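Local atomic coordinates of FYVE, RhoGEF and PH domain-containing protein 5 (PDB entry 3MPX), a protein that activates the Rho-family GTPase CDC42 by nucleotide exchange, mediates this activation in response to VEGF, and may regulate endothelial cell movement and network formation. Residues D84-I89 against F174-L179; D47-V52 against E78-H83; L72-S77 against I124-R129. One frame throughout, in Å; residues are numbered along the deposited sequence.

Contact 1: D84-I89 against F174-L179; sequences DLHQGI and FQYQVL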
ATOM      1  N   ASP A  84      -1.734  14.002 -14.627  1.00 15.96           N
ATOM      2  CA  ASP A  84      -0.935  14.384 -15.774  1.00 15.31           C
ATOM      3  C   ASP A  84       0.425  13.737 -15.724  1.00 20.51           C
ATOM      4  O   ASP A  84       0.914  13.275 -16.769  1.00 22.14           O
ATOM      5  CB  ASP A  84      -0.819  15.918 -15.869  1.00 17.58           C
ATOM      6  CG  ASP A  84      -2.115  16.662 -16.203  1.00 39.75           C
ATOM      7  OD1 ASP A  84      -3.056  16.021 -16.755  1.00 43.12           O
ATOM      8  OD2 ASP A  84      -2.186  17.890 -15.939  1.00 47.02           O
ATOM      9  N   LEU A  85       1.019  13.653 -14.507  1.00 15.34           N
ATOM     10  CA  LEU A  85       2.331  13.044 -14.286  1.00 14.98           C
ATOM     11  C   LEU A  85       2.315  11.588 -14.708  1.00 21.07           C
ATOM     12  O   LEU A  85       3.189  11.169 -15.471  1.00 22.73           O
ATOM     13  CB  LEU A  85       2.799  13.209 -12.818  1.00 14.83           C
ATOM     14  CG  LEU A  85       3.790  12.179 -12.238  1.00 19.57           C
ATOM     15  CD1 LEU A  85       5.197  12.359 -12.780  1.00 19.53           C
ATOM     16  CD2 LEU A  85       3.789  12.209 -10.727  1.00 21.82           C
ATOM     17  N   HIS A  86       1.292  10.844 -14.256  1.00 16.72           N
ATOM     18  CA  HIS A  86       1.135   9.425 -14.514  1.00 16.16           C
ATOM     19  C   HIS A  86       0.634   9.150 -15.930  1.00 21.48           C
ATOM     20  O   HIS A  86       1.064   8.154 -16.534  1.00 21.14           O
ATOM     21  CB  HIS A  86       0.290   8.778 -13.422  1.00 16.19           C
ATOM     22  CG  HIS A  86       1.011   8.799 -12.107  1.00 19.00           C
ATOM     23  ND1 HIS A  86       1.948   7.836 -11.783  1.00 20.62           N
ATOM     24  CD2 HIS A  86       0.998   9.732 -11.132  1.00 20.20           C
ATOM     25  CE1 HIS A  86       2.418   8.179 -10.595  1.00 19.64           C
ATOM     26  NE2 HIS A  86       1.889   9.319 -10.175  1.00 19.87           N
ATOM     27  N   GLN A  87      -0.176  10.070 -16.509  1.00 18.46           N
ATOM     28  CA  GLN A  87      -0.584   9.949 -17.915  1.00 18.45           C
ATOM     29  C   GLN A  87       0.701   9.901 -18.795  1.00 19.51           C
ATOM     30  O   GLN A  87       0.806   9.031 -19.656  1.00 18.92           O
ATOM     31  CB  GLN A  87      -1.488  11.115 -18.346  1.00 20.14           C
ATOM     32  CG  GLN A  87      -2.967  10.793 -18.231  1.00 47.36           C
ATOM     33  CD  GLN A  87      -3.854  11.956 -18.620  1.00 75.90           C
ATOM     34  OE1 GLN A  87      -3.706  13.093 -18.140  1.00 69.27           O
ATOM     35  NE2 GLN A  87      -4.843  11.677 -19.457  1.00 74.84           N
ATOM     36  N   GLY A  88       1.679  10.757 -18.479  1.00 13.38           N
ATOM     37  CA  GLY A  88       2.969  10.810 -19.152  1.00 13.21           C
ATOM     38  C   GLY A  88       3.828   9.575 -18.968  1.00 19.08           C
ATOM     39  O   GLY A  88       4.403   9.095 -19.951  1.00 19.25           O
ATOM     40  N   ILE A  89       3.945   9.069 -17.691  1.00 15.64           N
ATOM     41  CA  ILE A  89       4.682   7.856 -17.299  1.00 15.17           C
ATOM     42  C   ILE A  89       4.137   6.673 -18.143  1.00 21.69           C
ATOM     43  O   ILE A  89       4.920   5.984 -18.789  1.00 22.53           O
ATOM     44  CB  ILE A  89       4.603   7.603 -15.754  1.00 17.53           C
ATOM     45  CG1 ILE A  89       5.582   8.512 -14.997  1.00 17.20           C
ATOM     46  CG2 ILE A  89       4.847   6.119 -15.384  1.00 17.38           C
ATOM     47  CD1 ILE A  89       5.479   8.497 -13.496  1.00 20.92           C
ATOM     48  N   PHE A 174       4.565   3.211  -2.954  1.00  7.17           N
ATOM     49  CA  PHE A 174       5.111   2.024  -2.271  1.00  7.46           C
ATOM     50  C   PHE A 174       5.204   0.814  -3.256  1.00 14.23           C
ATOM     51  O   PHE A 174       6.092  -0.031  -3.125  1.00 15.03           O
ATOM     52  CB  PHE A 174       4.304   1.694  -0.999  1.00  8.73           C
ATOM     53  CG  PHE A 174       4.225   2.842  -0.008  1.00 10.18           C
ATOM     54  CD1 PHE A 174       5.345   3.242   0.718  1.00 11.46           C
ATOM     55  CD2 PHE A 174       3.022   3.504   0.224  1.00 12.84           C
ATOM     56  CE1 PHE A 174       5.272   4.307   1.629  1.00 11.82           C
ATOM     57  CE2 PHE A 174       2.954   4.572   1.143  1.00 15.25           C
ATOM     58  CZ  PHE A 174       4.086   4.971   1.831  1.00 11.59           C
ATOM     59  N   GLN A 175       4.328   0.802  -4.283  1.00  9.81           N
ATOM     60  CA  GLN A 175       4.296  -0.171  -5.357  1.00  8.90           C
ATOM     61  C   GLN A 175       5.519  -0.020  -6.259  1.00 13.66           C
ATOM     62  O   GLN A 175       6.155  -1.027  -6.574  1.00 13.41           O
ATOM     63  CB  GLN A 175       2.986  -0.056  -6.148  1.00 10.09           C
ATOM     64  CG  GLN A 175       1.790  -0.740  -5.448  1.00  9.28           C
ATOM     65  CD  GLN A 175       0.449  -0.413  -6.067  1.00 21.71           C
ATOM     66  OE1 GLN A 175       0.343   0.123  -7.173  1.00 17.65           O
ATOM     67  NE2 GLN A 175      -0.619  -0.714  -5.354  1.00 14.08           N
ATOM     68  N   TYR A 176       5.901   1.228  -6.628  1.00 11.56           N
ATOM     69  CA  TYR A 176       7.102   1.461  -7.444  1.00 11.39           C
ATOM     70  C   TYR A 176       8.326   0.912  -6.680  1.00 16.61           C
ATOM     71  O   TYR A 176       9.109   0.167  -7.252  1.00 17.51           O
ATOM     72  CB  TYR A 176       7.308   2.950  -7.729  1.00 12.89           C
ATOM     73  CG  TYR A 176       6.310   3.624  -8.647  1.00 15.26           C
ATOM     74  CD1 TYR A 176       5.764   2.948  -9.737  1.00 16.84           C
ATOM     75  CD2 TYR A 176       6.018   4.978  -8.513  1.00 16.43           C
ATOM     76  CE1 TYR A 176       4.880   3.580 -10.611  1.00 16.65           C
ATOM     77  CE2 TYR A 176       5.139   5.620  -9.383  1.00 17.57           C
ATOM     78  CZ  TYR A 176       4.555   4.912 -10.416  1.00 25.19           C
ATOM     79  OH  TYR A 176       3.674   5.548 -11.250  1.00 28.08           O
ATOM     80  N   GLN A 177       8.428   1.211  -5.365  1.00 11.72           N
ATOM     81  CA  GLN A 177       9.460   0.708  -4.459  1.00  9.74           C
ATOM     82  C   GLN A 177       9.554  -0.808  -4.496  1.00 12.87           C
ATOM     83  O   GLN A 177      10.633  -1.318  -4.768  1.00 12.82           O
ATOM     84  CB  GLN A 177       9.187   1.181  -3.036  1.00 10.59           C
ATOM     85  CG  GLN A 177       9.647   2.616  -2.804  1.00 29.33           C
ATOM     86  CD  GLN A 177       9.414   3.138  -1.403  1.00 61.49           C
ATOM     87  OE1 GLN A 177      10.101   4.065  -0.964  1.00 59.97           O
ATOM     88  NE2 GLN A 177       8.429   2.592  -0.671  1.00 54.92           N
ATOM     89  N   VAL A 178       8.433  -1.535  -4.316  1.00  9.72           N
ATOM     90  CA  VAL A 178       8.474  -3.008  -4.342  1.00 10.18           C
ATOM     91  C   VAL A 178       8.796  -3.543  -5.758  1.00 16.43           C
ATOM     92  O   VAL A 178       9.637  -4.431  -5.877  1.00 16.01           O
ATOM     93  CB  VAL A 178       7.259  -3.753  -3.693  1.00 13.15           C
ATOM     94  CG1 VAL A 178       6.954  -3.230  -2.303  1.00 12.35           C
ATOM     95  CG2 VAL A 178       6.009  -3.717  -4.561  1.00 12.98           C
ATOM     96  N   LEU A 179       8.163  -2.987  -6.808  1.00 14.30           N
ATOM     97  CA  LEU A 179       8.396  -3.411  -8.187  1.00 14.83           C
ATOM     98  C   LEU A 179       9.829  -3.135  -8.619  1.00 19.21           C
ATOM     99  O   LEU A 179      10.468  -4.026  -9.194  1.00 20.05           O
ATOM    100  CB  LEU A 179       7.424  -2.717  -9.164  1.00 15.16           C
ATOM    101  CG  LEU A 179       6.060  -3.365  -9.349  1.00 20.56           C
ATOM    102  CD1 LEU A 179       4.979  -2.324  -9.443  1.00 20.56           C
ATOM    103  CD2 LEU A 179       6.029  -4.199 -10.602  1.00 25.37           C
TER
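I89 and Y176 bring the two segments nearest to each other, yet their CA atoms are still 12.0 Å apart, so the backbones stand well separated. Segment 84-89 belongs to helix 66-98 and segment 174-179 to helix 162-184, both long helices of the Dbl homology (DH) domain, an elongated all-helical bundle. The wide gap is spanned from one side by the long phenol of Y176 and met from the other by H86 and I89. With CG anti to the carbonyl carbon (chi1 -69°), Y176 sends its ring straight across, hydroxyl first. H86 crosses this ring obliquely and offers its edge: CE1 lies 3.9 Å from Y176 CE2, near the planes of both rings, so the rings meet rim to rim and do not stack. The imidazole is held from several sides, with CG of its helix neighbour L85 3.8 Å above one face and NE2 hydrogen-bonded to H120. The polar ends converge on E34 of helix 21-59, whose OE1 is hydrogen-bonded to Y176 OH and whose OE2 is hydrogen-bonded to H86 ND1. One carboxylate thus serves both side chains and ties helix 21-59 to the pair. I89 adds a loose van der Waals touch from the opposite direction, its CD1 4.1 Å from Y176 OH.

Contact 2: D47-V52 against E78-H83; sequences DFHGAV and ELPAIH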
ATOM      1  N   ASP A  47     -14.949  12.479 -10.953  1.00 24.20           N
ATOM      2  CA  ASP A  47     -15.976  12.242  -9.944  1.00 23.37           C
ATOM      3  C   ASP A  47     -15.662  12.796  -8.549  1.00 23.91           C
ATOM      4  O   ASP A  47     -16.586  12.965  -7.742  1.00 22.88           O
ATOM      5  CB  ASP A  47     -16.297  10.737  -9.873  1.00 25.74           C
ATOM      6  CG  ASP A  47     -16.511  10.061 -11.232  1.00 44.19           C
ATOM      7  OD1 ASP A  47     -16.733  10.787 -12.241  1.00 43.88           O
ATOM      8  OD2 ASP A  47     -16.442   8.808 -11.291  1.00 55.35           O
ATOM      9  N   PHE A  48     -14.389  13.059  -8.246  1.00 17.68           N
ATOM     10  CA  PHE A  48     -14.064  13.585  -6.934  1.00 16.02           C
ATOM     11  C   PHE A  48     -13.624  15.039  -7.053  1.00 22.62           C
ATOM     12  O   PHE A  48     -14.371  15.907  -6.621  1.00 24.48           O
ATOM     13  CB  PHE A  48     -13.043  12.708  -6.199  1.00 16.25           C
ATOM     14  CG  PHE A  48     -12.602  13.246  -4.858  1.00 16.15           C
ATOM     15  CD1 PHE A  48     -13.453  13.211  -3.763  1.00 18.65           C
ATOM     16  CD2 PHE A  48     -11.332  13.773  -4.690  1.00 15.92           C
ATOM     17  CE1 PHE A  48     -13.039  13.694  -2.527  1.00 19.06           C
ATOM     18  CE2 PHE A  48     -10.918  14.250  -3.452  1.00 18.49           C
ATOM     19  CZ  PHE A  48     -11.773  14.210  -2.377  1.00 17.00           C
ATOM     20  N   HIS A  49     -12.464  15.315  -7.667  1.00 17.78           N
ATOM     21  CA  HIS A  49     -11.979  16.676  -7.820  1.00 17.72           C
ATOM     22  C   HIS A  49     -13.045  17.554  -8.521  1.00 23.22           C
ATOM     23  O   HIS A  49     -13.485  18.547  -7.929  1.00 23.97           O
ATOM     24  CB  HIS A  49     -10.624  16.677  -8.546  1.00 18.59           C
ATOM     25  CG  HIS A  49     -10.201  18.009  -9.083  1.00 22.30           C
ATOM     26  ND1 HIS A  49      -9.234  18.761  -8.454  1.00 24.33           N
ATOM     27  CD2 HIS A  49     -10.608  18.660 -10.199  1.00 24.58           C
ATOM     28  CE1 HIS A  49      -9.101  19.857  -9.180  1.00 23.96           C
ATOM     29  NE2 HIS A  49      -9.926  19.849 -10.230  1.00 24.53           N
ATOM     30  N   GLY A  50     -13.477  17.158  -9.725  1.00 18.63           N
ATOM     31  CA  GLY A  50     -14.477  17.878 -10.507  1.00 18.10           C
ATOM     32  C   GLY A  50     -15.752  18.206  -9.747  1.00 23.95           C
ATOM     33  O   GLY A  50     -16.169  19.368  -9.711  1.00 23.83           O
ATOM     34  N   ALA A  51     -16.362  17.190  -9.090  1.00 21.09           N
ATOM     35  CA  ALA A  51     -17.600  17.352  -8.322  1.00 20.83           C
ATOM     36  C   ALA A  51     -17.423  18.247  -7.089  1.00 26.10           C
ATOM     37  O   ALA A  51     -18.337  19.001  -6.743  1.00 25.41           O
ATOM     38  CB  ALA A  51     -18.150  15.996  -7.918  1.00 21.31           C
ATOM     39  N   VAL A  52     -16.248  18.174  -6.440  1.00 23.91           N
ATOM     40  CA  VAL A  52     -15.948  18.990  -5.264  1.00 24.27           C
ATOM     41  C   VAL A  52     -15.639  20.435  -5.710  1.00 31.10           C
ATOM     42  O   VAL A  52     -16.145  21.372  -5.087  1.00 30.20           O
ATOM     43  CB  VAL A  52     -14.862  18.367  -4.365  1.00 27.20           C
ATOM     44  CG1 VAL A  52     -14.678  19.173  -3.090  1.00 26.52           C
ATOM     45  CG2 VAL A  52     -15.215  16.919  -4.020  1.00 26.94           C
ATOM     46  N   GLU A  78      -3.592  19.221  -6.361  1.00 10.69           N
ATOM     47  CA  GLU A  78      -2.564  18.222  -6.572  1.00 10.00           C
ATOM     48  C   GLU A  78      -3.028  17.045  -7.421  1.00 14.75           C
ATOM     49  O   GLU A  78      -2.222  16.492  -8.168  1.00 14.53           O
ATOM     50  CB  GLU A  78      -2.046  17.737  -5.217  1.00 11.40           C
ATOM     51  CG  GLU A  78      -1.257  18.793  -4.450  1.00 23.37           C
ATOM     52  CD  GLU A  78      -0.216  19.558  -5.255  1.00 45.70           C
ATOM     53  OE1 GLU A  78      -0.164  20.804  -5.123  1.00 54.82           O
ATOM     54  OE2 GLU A  78       0.532  18.920  -6.032  1.00 25.85           O
ATOM     55  N   LEU A  79      -4.329  16.691  -7.344  1.00 12.07           N
ATOM     56  CA  LEU A  79      -4.908  15.557  -8.073  1.00 11.43           C
ATOM     57  C   LEU A  79      -4.729  15.677  -9.585  1.00 12.95           C
ATOM     58  O   LEU A  79      -4.140  14.743 -10.128  1.00 11.64           O
ATOM     59  CB  LEU A  79      -6.371  15.277  -7.695  1.00 11.38           C
ATOM     60  CG  LEU A  79      -6.694  15.026  -6.199  1.00 15.46           C
ATOM     61  CD1 LEU A  79      -8.162  14.655  -6.028  1.00 15.13           C
ATOM     62  CD2 LEU A  79      -5.807  13.928  -5.588  1.00 16.51           C
ATOM     63  N   PRO A  80      -5.111  16.806 -10.268  1.00  9.45           N
ATOM     64  CA  PRO A  80      -4.865  16.918 -11.731  1.00  8.02           C
ATOM     65  C   PRO A  80      -3.378  16.870 -12.133  1.00 12.40           C
ATOM     66  O   PRO A  80      -3.027  16.267 -13.155  1.00 11.32           O
ATOM     67  CB  PRO A  80      -5.480  18.268 -12.094  1.00  9.23           C
ATOM     68  CG  PRO A  80      -6.400  18.598 -11.005  1.00 14.61           C
ATOM     69  CD  PRO A  80      -5.832  17.999  -9.768  1.00 11.02           C
ATOM     70  N   ALA A  81      -2.505  17.475 -11.303  1.00  9.32           N
ATOM     71  CA  ALA A  81      -1.061  17.491 -11.501  1.00  9.22           C
ATOM     72  C   ALA A  81      -0.502  16.078 -11.444  1.00 13.98           C
ATOM     73  O   ALA A  81       0.426  15.767 -12.193  1.00 13.90           O
ATOM     74  CB  ALA A  81      -0.395  18.347 -10.432  1.00  9.82           C
ATOM     75  N   ILE A  82      -1.050  15.234 -10.537  1.00 10.68           N
ATOM     76  CA  ILE A  82      -0.638  13.836 -10.380  1.00 10.45           C
ATOM     77  C   ILE A  82      -1.152  13.044 -11.566  1.00 15.05           C
ATOM     78  O   ILE A  82      -0.373  12.334 -12.182  1.00 14.70           O
ATOM     79  CB  ILE A  82      -1.039  13.227  -9.006  1.00 13.08           C
ATOM     80  CG1 ILE A  82      -0.211  13.860  -7.870  1.00 12.08           C
ATOM     81  CG2 ILE A  82      -0.895  11.689  -8.990  1.00 13.93           C
ATOM     82  CD1 ILE A  82      -0.965  14.035  -6.509  1.00 12.84           C
ATOM     83  N   HIS A  83      -2.428  13.219 -11.927  1.00 14.04           N
ATOM     84  CA  HIS A  83      -3.028  12.556 -13.086  1.00 15.26           C
ATOM     85  C   HIS A  83      -2.170  12.749 -14.369  1.00 20.01           C
ATOM     86  O   HIS A  83      -1.874  11.772 -15.067  1.00 19.55           O
ATOM     87  CB  HIS A  83      -4.464  13.050 -13.301  1.00 16.63           C
ATOM     88  CG  HIS A  83      -5.140  12.441 -14.493  1.00 21.48           C
ATOM     89  ND1 HIS A  83      -5.869  13.212 -15.374  1.00 24.02           N
ATOM     90  CD2 HIS A  83      -5.157  11.155 -14.925  1.00 24.77           C
ATOM     91  CE1 HIS A  83      -6.308  12.382 -16.307  1.00 24.15           C
ATOM     92  NE2 HIS A  83      -5.904  11.134 -16.083  1.00 24.76           N
TER
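H49 and L79 have the nearest CA atoms, 7.2 Å apart, where the two helical segments pass with axes 10.6 Å apart and N-to-C directions 142° from parallel. Both backbones are irregular here: helix 21-59 widens into a pi-type turn at 47-49, and helix 66-98 kinks at L79 and P80. P80 points CG at one face of the H49 imidazole, off centre toward CE1, in a CH-pi contact, 3.8 Å from the ring centroid and 23° off the normal. H49 holds its CG anti to the backbone N (chi1 164°), which carries the imidazole over to the proline; the second torsion then turns a face to it and ND1 to L76 O. That carbonyl, one turn before P80, would in a regular helix take an N-H that proline lacks; the histidine hydrogen bond supplies a substitute. Deeper in, L79 pushes CD1 at the edge of the F48 ring, 3.6 Å from CD2 and in the ring plane, while V52 CG2 rests over one face. F48 also meets L166 of helix 162-184 and L134 of helix 117-138, so the apolar half continues into the packed bundle interior. Such near-antiparallel helix pairing belongs to the DH-domain helical bundle.

Contact 3: L72-S77 against I124-R129; sequences LRQGLS and ILQFDR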
ATOM      1  N   LEU A  72      -9.140  23.200   1.208  1.00 17.37           N
ATOM      2  CA  LEU A  72      -9.657  22.102   0.377  1.00 17.34           C
ATOM      3  C   LEU A  72      -9.193  22.254  -1.088  1.00 22.08           C
ATOM      4  O   LEU A  72      -8.668  21.304  -1.674  1.00 21.84           O
ATOM      5  CB  LEU A  72     -11.176  22.060   0.413  1.00 17.43           C
ATOM      6  CG  LEU A  72     -11.779  21.265   1.533  1.00 23.19           C
ATOM      7  CD1 LEU A  72     -13.181  21.764   1.847  1.00 23.27           C
ATOM      8  CD2 LEU A  72     -11.738  19.771   1.235  1.00 26.55           C
ATOM      9  N   ARG A  73      -9.338  23.470  -1.644  1.00 17.91           N
ATOM     10  CA  ARG A  73      -8.926  23.800  -3.003  1.00 17.49           C
ATOM     11  C   ARG A  73      -7.421  23.557  -3.269  1.00 20.12           C
ATOM     12  O   ARG A  73      -7.066  23.113  -4.371  1.00 20.21           O
ATOM     13  CB  ARG A  73      -9.286  25.259  -3.311  1.00 18.21           C
ATOM     14  CG  ARG A  73     -10.720  25.442  -3.734  1.00 25.06           C
ATOM     15  CD  ARG A  73     -10.884  26.725  -4.493  1.00 24.46           C
ATOM     16  NE  ARG A  73     -12.242  26.884  -5.015  1.00 24.91           N
ATOM     17  CZ  ARG A  73     -13.192  27.587  -4.414  1.00 38.83           C
ATOM     18  NH1 ARG A  73     -12.954  28.176  -3.246  1.00 30.53           N
ATOM     19  NH2 ARG A  73     -14.389  27.701  -4.968  1.00 26.65           N
ATOM     20  N   GLN A  74      -6.548  23.849  -2.268  1.00 14.33           N
ATOM     21  CA  GLN A  74      -5.091  23.693  -2.393  1.00 13.27           C
ATOM     22  C   GLN A  74      -4.705  22.211  -2.462  1.00 17.33           C
ATOM     23  O   GLN A  74      -4.071  21.808  -3.423  1.00 16.15           O
ATOM     24  CB  GLN A  74      -4.344  24.457  -1.270  1.00 13.49           C
ATOM     25  CG  GLN A  74      -2.894  24.884  -1.575  1.00 16.55           C
ATOM     26  CD  GLN A  74      -2.578  25.324  -3.000  1.00 34.98           C
ATOM     27  OE1 GLN A  74      -1.833  24.659  -3.721  1.00 28.27           O
ATOM     28  NE2 GLN A  74      -3.118  26.451  -3.446  1.00 28.83           N
ATOM     29  N   GLY A  75      -5.172  21.417  -1.495  1.00 15.41           N
ATOM     30  CA  GLY A  75      -4.967  19.974  -1.417  1.00 14.92           C
ATOM     31  C   GLY A  75      -5.557  19.252  -2.608  1.00 19.23           C
ATOM     32  O   GLY A  75      -4.955  18.311  -3.120  1.00 20.17           O
ATOM     33  N   LEU A  76      -6.711  19.718  -3.097  1.00 15.43           N
ATOM     34  CA  LEU A  76      -7.369  19.129  -4.277  1.00 14.49           C
ATOM     35  C   LEU A  76      -6.686  19.499  -5.582  1.00 14.57           C
ATOM     36  O   LEU A  76      -6.900  18.804  -6.560  1.00 12.20           O
ATOM     37  CB  LEU A  76      -8.859  19.522  -4.351  1.00 14.42           C
ATOM     38  CG  LEU A  76      -9.792  18.725  -3.441  1.00 18.40           C
ATOM     39  CD1 LEU A  76     -10.970  19.538  -3.033  1.00 18.63           C
ATOM     40  CD2 LEU A  76     -10.249  17.479  -4.106  1.00 19.07           C
ATOM     41  N   SER A  77      -5.851  20.571  -5.604  1.00 11.71           N
ATOM     42  CA  SER A  77      -5.165  21.019  -6.825  1.00 11.61           C
ATOM     43  C   SER A  77      -4.087  20.036  -7.293  1.00 15.30           C
ATOM     44  O   SER A  77      -3.728  20.015  -8.474  1.00 15.71           O
ATOM     45  CB  SER A  77      -4.577  22.411  -6.642  1.00 15.20           C
ATOM     46  OG  SER A  77      -3.446  22.361  -5.792  1.00 28.48           O
ATOM     47  N   ILE A 124       0.946  14.539  -0.070  1.00  7.99           N
ATOM     48  CA  ILE A 124       1.197  13.814   1.177  1.00  7.67           C
ATOM     49  C   ILE A 124       1.229  14.796   2.362  1.00 12.69           C
ATOM     50  O   ILE A 124       0.555  14.544   3.353  1.00 13.58           O
ATOM     51  CB  ILE A 124       2.544  13.047   1.017  1.00 11.01           C
ATOM     52  CG1 ILE A 124       2.334  11.683   0.310  1.00 11.11           C
ATOM     53  CG2 ILE A 124       3.263  12.880   2.352  1.00 12.45           C
ATOM     54  CD1 ILE A 124       3.561  11.084  -0.309  1.00 12.22           C
ATOM     55  N   LEU A 125       1.982  15.924   2.231  1.00  8.03           N
ATOM     56  CA  LEU A 125       2.169  16.953   3.257  1.00  7.42           C
ATOM     57  C   LEU A 125       0.880  17.585   3.755  1.00 10.88           C
ATOM     58  O   LEU A 125       0.818  17.961   4.927  1.00 10.07           O
ATOM     59  CB  LEU A 125       3.133  18.074   2.787  1.00  7.17           C
ATOM     60  CG  LEU A 125       4.630  17.730   2.702  1.00  9.79           C
ATOM     61  CD1 LEU A 125       5.355  18.754   1.968  1.00  9.25           C
ATOM     62  CD2 LEU A 125       5.259  17.523   4.053  1.00 10.82           C
ATOM     63  N   GLN A 126      -0.136  17.710   2.891  1.00  8.32           N
ATOM     64  CA  GLN A 126      -1.425  18.310   3.285  1.00  8.43           C
ATOM     65  C   GLN A 126      -2.612  17.309   3.264  1.00 14.96           C
ATOM     66  O   GLN A 126      -3.741  17.685   3.596  1.00 16.00           O
ATOM     67  CB  GLN A 126      -1.735  19.570   2.452  1.00  8.78           C
ATOM     68  CG  GLN A 126      -1.736  19.342   0.955  1.00 11.43           C
ATOM     69  CD  GLN A 126      -1.450  20.614   0.212  1.00 27.40           C
ATOM     70  OE1 GLN A 126      -2.184  21.617   0.299  1.00 20.77           O
ATOM     71  NE2 GLN A 126      -0.407  20.572  -0.586  1.00 23.63           N
ATOM     72  N   PHE A 127      -2.325  16.030   2.960  1.00 12.12           N
ATOM     73  CA  PHE A 127      -3.275  14.919   2.859  1.00 11.76           C
ATOM     74  C   PHE A 127      -4.306  14.889   4.019  1.00 19.78           C
ATOM     75  O   PHE A 127      -5.487  15.159   3.784  1.00 20.61           O
ATOM     76  CB  PHE A 127      -2.497  13.594   2.760  1.00 12.55           C
ATOM     77  CG  PHE A 127      -3.303  12.409   2.307  1.00 13.88           C
ATOM     78  CD1 PHE A 127      -3.372  12.070   0.964  1.00 17.14           C
ATOM     79  CD2 PHE A 127      -3.977  11.609   3.231  1.00 16.26           C
ATOM     80  CE1 PHE A 127      -4.136  10.969   0.542  1.00 18.28           C
ATOM     81  CE2 PHE A 127      -4.736  10.510   2.813  1.00 18.58           C
ATOM     82  CZ  PHE A 127      -4.804  10.191   1.475  1.00 16.78           C
ATOM     83  N   ASP A 128      -3.867  14.592   5.255  1.00 17.61           N
ATOM     84  CA  ASP A 128      -4.763  14.490   6.406  1.00 17.45           C
ATOM     85  C   ASP A 128      -5.576  15.782   6.659  1.00 23.49           C
ATOM     86  O   ASP A 128      -6.728  15.681   7.096  1.00 23.87           O
ATOM     87  CB  ASP A 128      -3.993  14.086   7.686  1.00 18.26           C
ATOM     88  CG  ASP A 128      -3.260  12.749   7.684  1.00 21.00           C
ATOM     89  OD1 ASP A 128      -3.736  11.802   7.017  1.00 20.93           O
ATOM     90  OD2 ASP A 128      -2.261  12.620   8.425  1.00 26.28           O
ATOM     91  N   ARG A 129      -4.986  16.977   6.376  1.00 19.97           N
ATOM     92  CA  ARG A 129      -5.597  18.297   6.604  1.00 19.29           C
ATOM     93  C   ARG A 129      -6.825  18.500   5.722  1.00 22.97           C
ATOM     94  O   ARG A 129      -7.907  18.753   6.255  1.00 22.54           O
ATOM     95  CB  ARG A 129      -4.562  19.440   6.394  1.00 18.84           C
ATOM     96  CG  ARG A 129      -4.989  20.835   6.887  1.00 21.71           C
TER
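Q126 lies against the backbone of G75, and this is the close part of the contact: the CA atoms of the two residues are 6.1 Å apart. The amide of Q126 rests directly on the main chain of G75, its CD 3.9 Å from G75 CA. The CG of Q126 occupies the crowded position between backbone N and carbonyl carbon (chi1 56°), and from there the extended chain reaches across to helix 66-98. OE1 ends 3.5 Å from G75 N, but the angle is poor for a hydrogen bond; the amide is held instead by its own helix, where NE2 is hydrogen-bonded to T122 O. The segment around Q126 is kinked, with the N atoms of D128 and R129 making no bond to the preceding turn.

Toward solvent the fit loosens. Q74 slants past Q126, its CG and backbone C each 3.8 Å from Q126 OE1, and the two amide planes are 29° apart. Q74 is exposed and also meets a crystal neighbour, as Q126 does, so their conformations in solution may differ. L76 and F127 point away from this junction, and F127 packs on L166 and V170 of helix 162-184. On another flank, R73 forms salt bridges with D57 and D60, near the turn between the first two long helices. A glutamine laid on the main chain of the facing helix, with polar side chains at the surface and apolar ones leading inward, joins helices 66-98 and 117-138 as neighbours in the DH-domain bundle.

All three contacts draw on helix 66-98, which meets helix 117-138 in contact 3, helix 21-59 in contact 2 and helix 162-184 in contact 1, in that order along its length. Contacts 2 and 3 have centres about 11 Å apart and touch through L76, whose CD2 is 3.4 Å from F48 CE2 and whose CD1 is 3.7 Å from V52 CG1. Contact 1 is more remote, its centre about 17 Å from that of contact 2 and about 20 Å from that of contact 3. Contact 1, where E34 of helix 21-59 meets Y176 of helix 162-184, probably joins conserved regions 1 and 3, which form much of the GTPase-binding surface in DH domains.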